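Local coordinates for protein oxidase/hydroxylase (Streptomyces hygroscopicus subsp. hygroscopicus, PDB 4XCB) that probably acts as a 2-oxoglutarate-dependent dioxygenase of the phytanoyl-CoA dioxygenase family, and binds nickel, 2-oxoglutarate and a hygromycin B variant, at residues L42-P47 with R53-L58; G30-F35 with V143-I148. All coordinates share one frame; numbering follows the deposited sequence.

Both contacts pack outer parts of the chain against one antiparallel sheet of the double-stranded beta helix. Contact 2 sets helix 29-40 beside the end of strand 139-144, and contact 1 lays the loop that follows this helix against the edge strand 52-55. Contact 1 is thus nested within the chain loop that contact 2 closes. Their centres lie about 17 Å apart and their nearest atoms about 7 Å, without touching. Each also sends one side chain into the active site: Arg-54 of contact 1 binds the hygromycin B variant, its side chain about 8 Å from the nickel ion, and Tyr-144 of contact 2 binds 2-oxoglutarate.

Contact 1: L42-P47 with R53-L58; sequences LDTVDP and RRYPDL. With HY0 (hygromycin b variant), chain G.
Thr-44 divides its side chain between two neighbours on strand 52-55, its methyl meeting Tyr-55 and its hydroxyl Arg-53. Thr-44 CG2 stands almost on the normal of the Tyr-55 ring, 3.3 Å from its centroid, a close CH-pi contact. Chi1 of 50° places OG1 between the backbone N and carbonyl carbon, where Arg-53 grips it side-on. Arg-53 NE lies 2.9 Å from Thr-44 OG1 in a fairly straight bond, the bond from NH2 to the same oxygen is more bent, and the oxygen lies in the guanidinium plane. Bends at chi2 and chi3 curl the arginine back over the loop, and the peptide joining Val-45 to Asp-46 covers one guanidinium face.

Next to this grip, Val-45 and Arg-54 form a single antiparallel bridge, a hydrogen-bonded pair: Val-45 N to Arg-54 O is 2.8 Å and Arg-54 N to Val-45 O 2.9 Å. At the other end, Leu-42 CD1 meets Leu-58 CD2 at 3.7 Å, and both leucines rest on Phe-65 of helix 63-69. A water links Leu-42 O to Tyr-55 OH, which also bonds Arg-95.

The outer side is looser. Exposed Val-45 reaches Pro-56 only at 4.2 Å from CG1 to CG, while Asp-46 turns its OD1 to Gly-48 N.

Arg-54 runs extended past Pro-47 to the sugar, with NH2 2.8 Å from O31 of the hygromycin B variant and NH1 bonded to O30; it also makes a cation-pi contact with Tyr-92. The bridge uses backbone N and O of Arg-54, probably steadying the start of this ligand-binding side chain, whose positive charge probably strengthens both sugar bonds.

Contact 2: G30-F35 with V143-I148; sequences GEVESF and VYLSDI. With AKG (2-oxoglutaric acid), chain F.
Leu-145, Phe-35 and Val-32 make a small apolar joint between helix 29-40 and the double-stranded beta helix, the cupin-type core of this family. The leucine follows directly on strand 139-144 and loses the largest area to this contact, 75 Å². With CG anti to the carbonyl carbon (chi1 -60°), the branched end leans in to the helix and both methyls touch it. Leu-145 CD1 meets Phe-35 CB at 3.8 Å; Leu-145 CD2 lies near the ring plane, at the edge, 3.9 Å from Phe-35 CD2. The two side chains cross at about a right angle, with the leucine methyls against CB and the near ring edge; the phenylalanine side chain also packs on Val-64 and Leu-68 of helix 63-69.

Val-32, one helical turn before Phe-35, adds a lighter touch, CG1 to Leu-145 CD2 at 4.2 Å, as the two run alongside one another, pointing opposite ways. No hydrogen bond joins the two segments, but Arg-36, the next residue of the helix, donates one from NE to Leu-145 O, a polar tie beside the apolar one.

The residue before the leucine serves the active site. Tyr-144 points away from the helix, and its side chain touches Leu-222 and Arg-220 of strand 220-229, the latter itself hydrogen-bonded to 2-oxoglutarate. Adjacent residues on one chain thus meet the outer helix and the cosubstrate: Tyr-144 OH donates a hydrogen bond to 2-oxoglutarate O3, which lies in the plane of the ring at its edge, 2.6 Å from OH.

Contact 1: L42-P47 with R53-L58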
loop_
_atom_site.group_PDB
_atom_site.type_symbol
_atom_site.label_atom_id
_atom_site.label_comp_id
_atom_site.label_asym_id
_atom_site.label_seq_id
_atom_site.Cartn_x
_atom_site.Cartn_y
_atom_site.Cartn_z
ATOM N N LEU A 42 28.624 34.844 6.831
ATOM C CA LEU A 42 27.385 34.714 7.590
ATOM C C LEU A 42 27.652 34.134 8.968
ATOM O O LEU A 42 28.668 33.477 9.187
ATOM C CB LEU A 42 26.381 33.835 6.846
ATOM C CG LEU A 42 25.874 34.345 5.498
ATOM C CD1 LEU A 42 25.120 33.222 4.784
ATOM C CD2 LEU A 42 24.994 35.557 5.672
ATOM N N ASP A 43 26.730 34.376 9.891
ATOM C CA ASP A 43 26.873 33.906 11.264
ATOM C C ASP A 43 26.326 32.497 11.438
ATOM O O ASP A 43 25.373 32.105 10.759
ATOM C CB ASP A 43 26.156 34.846 12.230
ATOM C CG ASP A 43 26.790 36.217 12.287
ATOM O OD1 ASP A 43 28.034 36.291 12.170
ATOM O OD2 ASP A 43 26.048 37.211 12.453
ATOM N N THR A 44 26.916 31.755 12.368
ATOM C CA THR A 44 26.404 30.432 12.719
ATOM C C THR A 44 25.888 30.376 14.143
ATOM O O THR A 44 26.067 31.311 14.931
ATOM C CB THR A 44 27.464 29.331 12.589
ATOM O OG1 THR A 44 28.660 29.726 13.273
ATOM C CG2 THR A 44 27.783 29.047 11.146
ATOM N N VAL A 45 25.255 29.255 14.460
ATOM C CA VAL A 45 24.908 28.928 15.828
ATOM C C VAL A 45 25.491 27.565 16.186
ATOM O O VAL A 45 25.890 26.782 15.318
ATOM C CB VAL A 45 23.376 28.911 16.058
ATOM C CG1 VAL A 45 22.752 30.220 15.610
ATOM C CG2 VAL A 45 22.731 27.731 15.338
ATOM N N ASP A 46 25.537 27.299 17.482
ATOM C CA ASP A 46 25.875 25.992 18.007
ATOM C C ASP A 46 24.604 25.144 18.062
ATOM O O ASP A 46 23.715 25.419 18.873
ATOM C CB ASP A 46 26.507 26.142 19.395
ATOM C CG ASP A 46 26.687 24.818 20.107
ATOM O OD1 ASP A 46 26.868 23.786 19.430
ATOM O OD2 ASP A 46 26.652 24.815 21.357
ATOM N N PRO A 47 24.505 24.118 17.193
ATOM C CA PRO A 47 23.305 23.276 17.154
ATOM C C PRO A 47 23.282 22.247 18.280
ATOM O O PRO A 47 22.278 21.557 18.466
ATOM C CB PRO A 47 23.406 22.592 15.790
ATOM C CG PRO A 47 24.871 22.455 15.575
ATOM C CD PRO A 47 25.492 23.706 16.178
ATOM N N ARG A 53 28.893 23.588 13.382
ATOM C CA ARG A 53 28.243 24.894 13.380
ATOM C C ARG A 53 27.112 24.876 12.371
ATOM O O ARG A 53 27.265 24.308 11.288
ATOM C CB ARG A 53 29.223 26.012 13.027
ATOM C CG ARG A 53 30.383 26.154 13.986
ATOM C CD ARG A 53 29.900 26.561 15.370
ATOM N NE ARG A 53 29.296 27.889 15.397
ATOM C CZ ARG A 53 28.874 28.475 16.515
ATOM N NH1 ARG A 53 29.013 27.843 17.676
ATOM N NH2 ARG A 53 28.320 29.679 16.481
ATOM N N ARG A 54 25.994 25.506 12.710
ATOM C CA ARG A 54 24.831 25.526 11.825
ATOM C C ARG A 54 24.489 26.950 11.370
ATOM O O ARG A 54 24.453 27.881 12.175
ATOM C CB ARG A 54 23.626 24.887 12.520
ATOM C CG ARG A 54 22.397 24.690 11.636
ATOM C CD ARG A 54 21.364 23.845 12.362
ATOM N NE ARG A 54 20.048 23.916 11.736
ATOM C CZ ARG A 54 19.362 22.856 11.330
ATOM N NH1 ARG A 54 19.861 21.643 11.496
ATOM N NH2 ARG A 54 18.170 23.009 10.774
ATOM N N TYR A 55 24.260 27.113 10.069
ATOM C CA TYR A 55 23.719 28.364 9.531
ATOM C C TYR A 55 22.206 28.191 9.498
ATOM O O TYR A 55 21.691 27.463 8.663
ATOM C CB TYR A 55 24.265 28.660 8.129
ATOM C CG TYR A 55 25.777 28.765 8.031
ATOM C CD1 TYR A 55 26.405 30.007 8.033
ATOM C CD2 TYR A 55 26.570 27.627 7.912
ATOM C CE1 TYR A 55 27.783 30.114 7.937
ATOM C CE2 TYR A 55 27.955 27.723 7.821
ATOM C CZ TYR A 55 28.551 28.972 7.830
ATOM O OH TYR A 55 29.926 29.076 7.740
ATOM N N PRO A 56 21.489 28.836 10.424
ATOM C CA PRO A 56 20.118 28.373 10.664
ATOM C C PRO A 56 19.073 28.650 9.578
ATOM O O PRO A 56 18.153 27.838 9.421
ATOM C CB PRO A 56 19.732 29.103 11.954
ATOM C CG PRO A 56 20.582 30.293 11.984
ATOM C CD PRO A 56 21.889 29.892 11.369
ATOM N N ASP A 57 19.180 29.762 8.862
ATOM C CA ASP A 57 18.136 30.104 7.892
ATOM C C ASP A 57 18.764 30.838 6.723
ATOM O O ASP A 57 18.751 32.062 6.664
ATOM C CB ASP A 57 17.036 30.954 8.553
ATOM C CG ASP A 57 15.813 31.142 7.664
ATOM O OD1 ASP A 57 15.896 30.874 6.448
ATOM O OD2 ASP A 57 14.760 31.582 8.187
ATOM N N LEU A 58 19.337 30.083 5.796
ATOM C CA LEU A 58 20.103 30.697 4.724
ATOM C C LEU A 58 19.274 31.564 3.770
ATOM O O LEU A 58 19.756 32.608 3.348
ATOM C CB LEU A 58 20.855 29.618 3.937
ATOM C CG LEU A 58 22.069 29.056 4.674
ATOM C CD1 LEU A 58 22.684 27.939 3.866
ATOM C CD2 LEU A 58 23.094 30.124 4.927
HETATM C C1 HY0 G . 15.101 15.298 17.087
HETATM C C2 HY0 G . 15.007 14.875 18.535
HETATM C C3 HY0 G . 15.339 16.055 19.437
HETATM C C4 HY0 G . 16.744 16.576 19.134
HETATM C C5 HY0 G . 16.910 16.907 17.649
HETATM C C6 HY0 G . 16.494 15.780 16.756
HETATM N N7 HY0 G . 13.688 14.437 18.787
HETATM O O8 HY0 G . 14.823 14.168 16.292
HETATM N N9 HY0 G . 16.971 17.748 19.908
HETATM C C10 HY0 G . 17.332 17.348 21.265
HETATM O O11 HY0 G . 18.276 17.174 17.412
HETATM C C12 HY0 G . 16.868 15.788 13.047
HETATM C C13 HY0 G . 17.157 15.409 14.475
HETATM O O14 HY0 G . 18.527 15.409 14.794
HETATM C C15 HY0 G . 19.222 14.507 13.980
HETATM C C16 HY0 G . 19.323 15.133 12.624
HETATM C C17 HY0 G . 17.847 15.290 12.074
HETATM O O18 HY0 G . 16.496 16.279 15.388
HETATM C C19 HY0 G . 20.612 14.283 14.571
HETATM O O20 HY0 G . 20.471 13.512 15.767
HETATM O O21 HY0 G . 19.927 16.370 12.700
HETATM O O22 HY0 G . 17.878 16.149 11.012
HETATM C C23 HY0 G . 16.916 17.182 11.300
HETATM C C24 HY0 G . 17.405 18.473 10.735
HETATM C C25 HY0 G . 16.285 19.501 10.724
HETATM C C26 HY0 G . 15.050 18.958 10.033
HETATM C C27 HY0 G . 14.638 17.706 10.728
HETATM O O28 HY0 G . 15.715 16.797 10.675
HETATM O O29 HY0 G . 16.749 17.242 12.780
HETATM O O30 HY0 G . 18.466 19.021 11.525
HETATM O O31 HY0 G . 16.761 20.676 10.108
HETATM O O32 HY0 G . 15.292 18.690 8.650
HETATM C C33 HY0 G . 13.427 17.064 10.027
HETATM C C34 HY0 G . 12.719 16.142 10.985
HETATM O O35 HY0 G . 11.971 16.861 11.944
HETATM N N36 HY0 G . 13.895 16.284 8.943
HETATM O O HOH W 1 30.814 31.359 9.038
#

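Contact 2: G30-F35 with V143-I148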
loop_
_atom_site.group_PDB
_atom_site.type_symbol
_atom_site.label_atom_id
_atom_site.label_comp_id
_atom_site.label_asym_id
_atom_site.label_seq_id
_atom_site.Cartn_x
_atom_site.Cartn_y
_atom_site.Cartn_z
ATOM N N GLY A 30 33.061 27.549 -9.851
ATOM C CA GLY A 30 32.881 28.966 -9.580
ATOM C C GLY A 30 31.673 29.245 -8.700
ATOM O O GLY A 30 31.705 30.105 -7.814
ATOM N N GLU A 31 30.589 28.520 -8.947
ATOM C CA GLU A 31 29.386 28.703 -8.149
ATOM C C GLU A 31 29.612 28.222 -6.730
ATOM O O GLU A 31 29.206 28.869 -5.767
ATOM C CB GLU A 31 28.208 27.957 -8.755
ATOM C CG GLU A 31 27.777 28.449 -10.104
ATOM C CD GLU A 31 26.548 27.725 -10.576
ATOM O OE1 GLU A 31 26.694 26.659 -11.204
ATOM O OE2 GLU A 31 25.434 28.206 -10.288
ATOM N N VAL A 32 30.237 27.056 -6.617
ATOM C CA VAL A 32 30.626 26.521 -5.325
ATOM C C VAL A 32 31.479 27.535 -4.566
ATOM O O VAL A 32 31.270 27.768 -3.374
ATOM C CB VAL A 32 31.397 25.210 -5.485
ATOM C CG1 VAL A 32 32.089 24.855 -4.205
ATOM C CG2 VAL A 32 30.448 24.102 -5.929
ATOM N N GLU A 33 32.418 28.159 -5.271
ATOM C CA GLU A 33 33.223 29.219 -4.673
ATOM C C GLU A 33 32.361 30.377 -4.164
ATOM O O GLU A 33 32.606 30.899 -3.076
ATOM C CB GLU A 33 34.256 29.735 -5.674
ATOM C CD GLU A 33 36.414 29.305 -6.897
ATOM O OE2 GLU A 33 36.793 28.514 -7.782
ATOM N N SER A 34 31.352 30.759 -4.943
ATOM C CA SER A 34 30.419 31.812 -4.551
ATOM C C SER A 34 29.669 31.437 -3.275
ATOM O O SER A 34 29.482 32.260 -2.383
ATOM C CB SER A 34 29.433 32.089 -5.687
ATOM O OG SER A 34 28.348 32.880 -5.244
ATOM N N PHE A 35 29.235 30.181 -3.190
ATOM C CA PHE A 35 28.494 29.738 -2.013
ATOM C C PHE A 35 29.401 29.685 -0.768
ATOM O O PHE A 35 29.003 30.095 0.320
ATOM C CB PHE A 35 27.864 28.364 -2.270
ATOM C CG PHE A 35 26.880 28.336 -3.411
ATOM C CD1 PHE A 35 26.060 29.414 -3.687
ATOM C CD2 PHE A 35 26.769 27.207 -4.197
ATOM C CE1 PHE A 35 25.135 29.363 -4.733
ATOM C CE2 PHE A 35 25.860 27.153 -5.243
ATOM C CZ PHE A 35 25.052 28.229 -5.518
ATOM N N VAL A 143 23.266 20.250 -1.028
ATOM C CA VAL A 143 24.289 20.769 -1.912
ATOM C C VAL A 143 25.637 20.734 -1.192
ATOM O O VAL A 143 25.912 21.536 -0.286
ATOM C CB VAL A 143 23.971 22.215 -2.360
ATOM C CG1 VAL A 143 25.046 22.687 -3.346
ATOM C CG2 VAL A 143 22.561 22.303 -2.956
ATOM N N TYR A 144 26.488 19.796 -1.586
ATOM C CA TYR A 144 27.773 19.671 -0.918
ATOM C C TYR A 144 28.762 20.684 -1.458
ATOM O O TYR A 144 28.838 20.916 -2.667
ATOM C CB TYR A 144 28.321 18.252 -1.066
ATOM C CG TYR A 144 27.580 17.247 -0.221
ATOM C CD1 TYR A 144 26.515 16.523 -0.749
ATOM C CD2 TYR A 144 27.920 17.051 1.118
ATOM C CE1 TYR A 144 25.822 15.608 0.028
ATOM C CE2 TYR A 144 27.222 16.136 1.906
ATOM C CZ TYR A 144 26.180 15.421 1.354
ATOM O OH TYR A 144 25.495 14.506 2.132
ATOM N N LEU A 145 29.511 21.293 -0.551
ATOM C CA LEU A 145 30.444 22.347 -0.915
ATOM C C LEU A 145 31.854 21.943 -0.532
ATOM O O LEU A 145 32.746 22.787 -0.457
ATOM C CB LEU A 145 30.074 23.664 -0.228
ATOM C CG LEU A 145 28.696 24.251 -0.537
ATOM C CD1 LEU A 145 28.473 25.560 0.226
ATOM C CD2 LEU A 145 28.522 24.444 -2.032
ATOM N N SER A 146 32.046 20.651 -0.267
ATOM C CA SER A 146 33.386 20.099 -0.090
ATOM C C SER A 146 33.384 18.645 -0.543
ATOM O O SER A 146 32.326 18.042 -0.694
ATOM C CB SER A 146 33.853 20.221 1.361
ATOM O OG SER A 146 33.032 19.490 2.256
ATOM N N ASP A 147 34.573 18.100 -0.777
ATOM C CA ASP A 147 34.714 16.716 -1.199
ATOM C C ASP A 147 34.660 15.799 0.005
ATOM O O ASP A 147 35.303 16.058 1.025
ATOM C CB ASP A 147 36.031 16.491 -1.934
ATOM C CG ASP A 147 36.080 17.166 -3.286
ATOM O OD1 ASP A 147 37.182 17.182 -3.877
ATOM O OD2 ASP A 147 35.048 17.672 -3.770
ATOM N N ILE A 148 33.896 14.722 -0.124
ATOM C CA ILE A 148 33.779 13.724 0.922
ATOM C C ILE A 148 33.998 12.367 0.248
ATOM O O ILE A 148 33.095 11.807 -0.378
ATOM C CB ILE A 148 32.402 13.809 1.638
ATOM C CG1 ILE A 148 32.155 15.229 2.156
ATOM C CG2 ILE A 148 32.352 12.808 2.776
ATOM C CD1 ILE A 148 30.749 15.458 2.701
HETATM C C1 AKG F . 20.765 16.372 7.878
HETATM O O1 AKG F . 19.634 15.991 8.315
HETATM O O2 AKG F . 21.131 17.580 7.998
HETATM C C2 AKG F . 21.675 15.381 7.205
HETATM O O5 AKG F . 21.236 14.263 7.006
HETATM C C3 AKG F . 23.096 15.778 6.841
HETATM C C4 AKG F . 23.708 14.921 5.759
HETATM C C5 AKG F . 25.200 15.200 5.661
HETATM O O3 AKG F . 25.876 14.687 4.726
HETATM O O4 AKG F . 25.749 15.945 6.518
#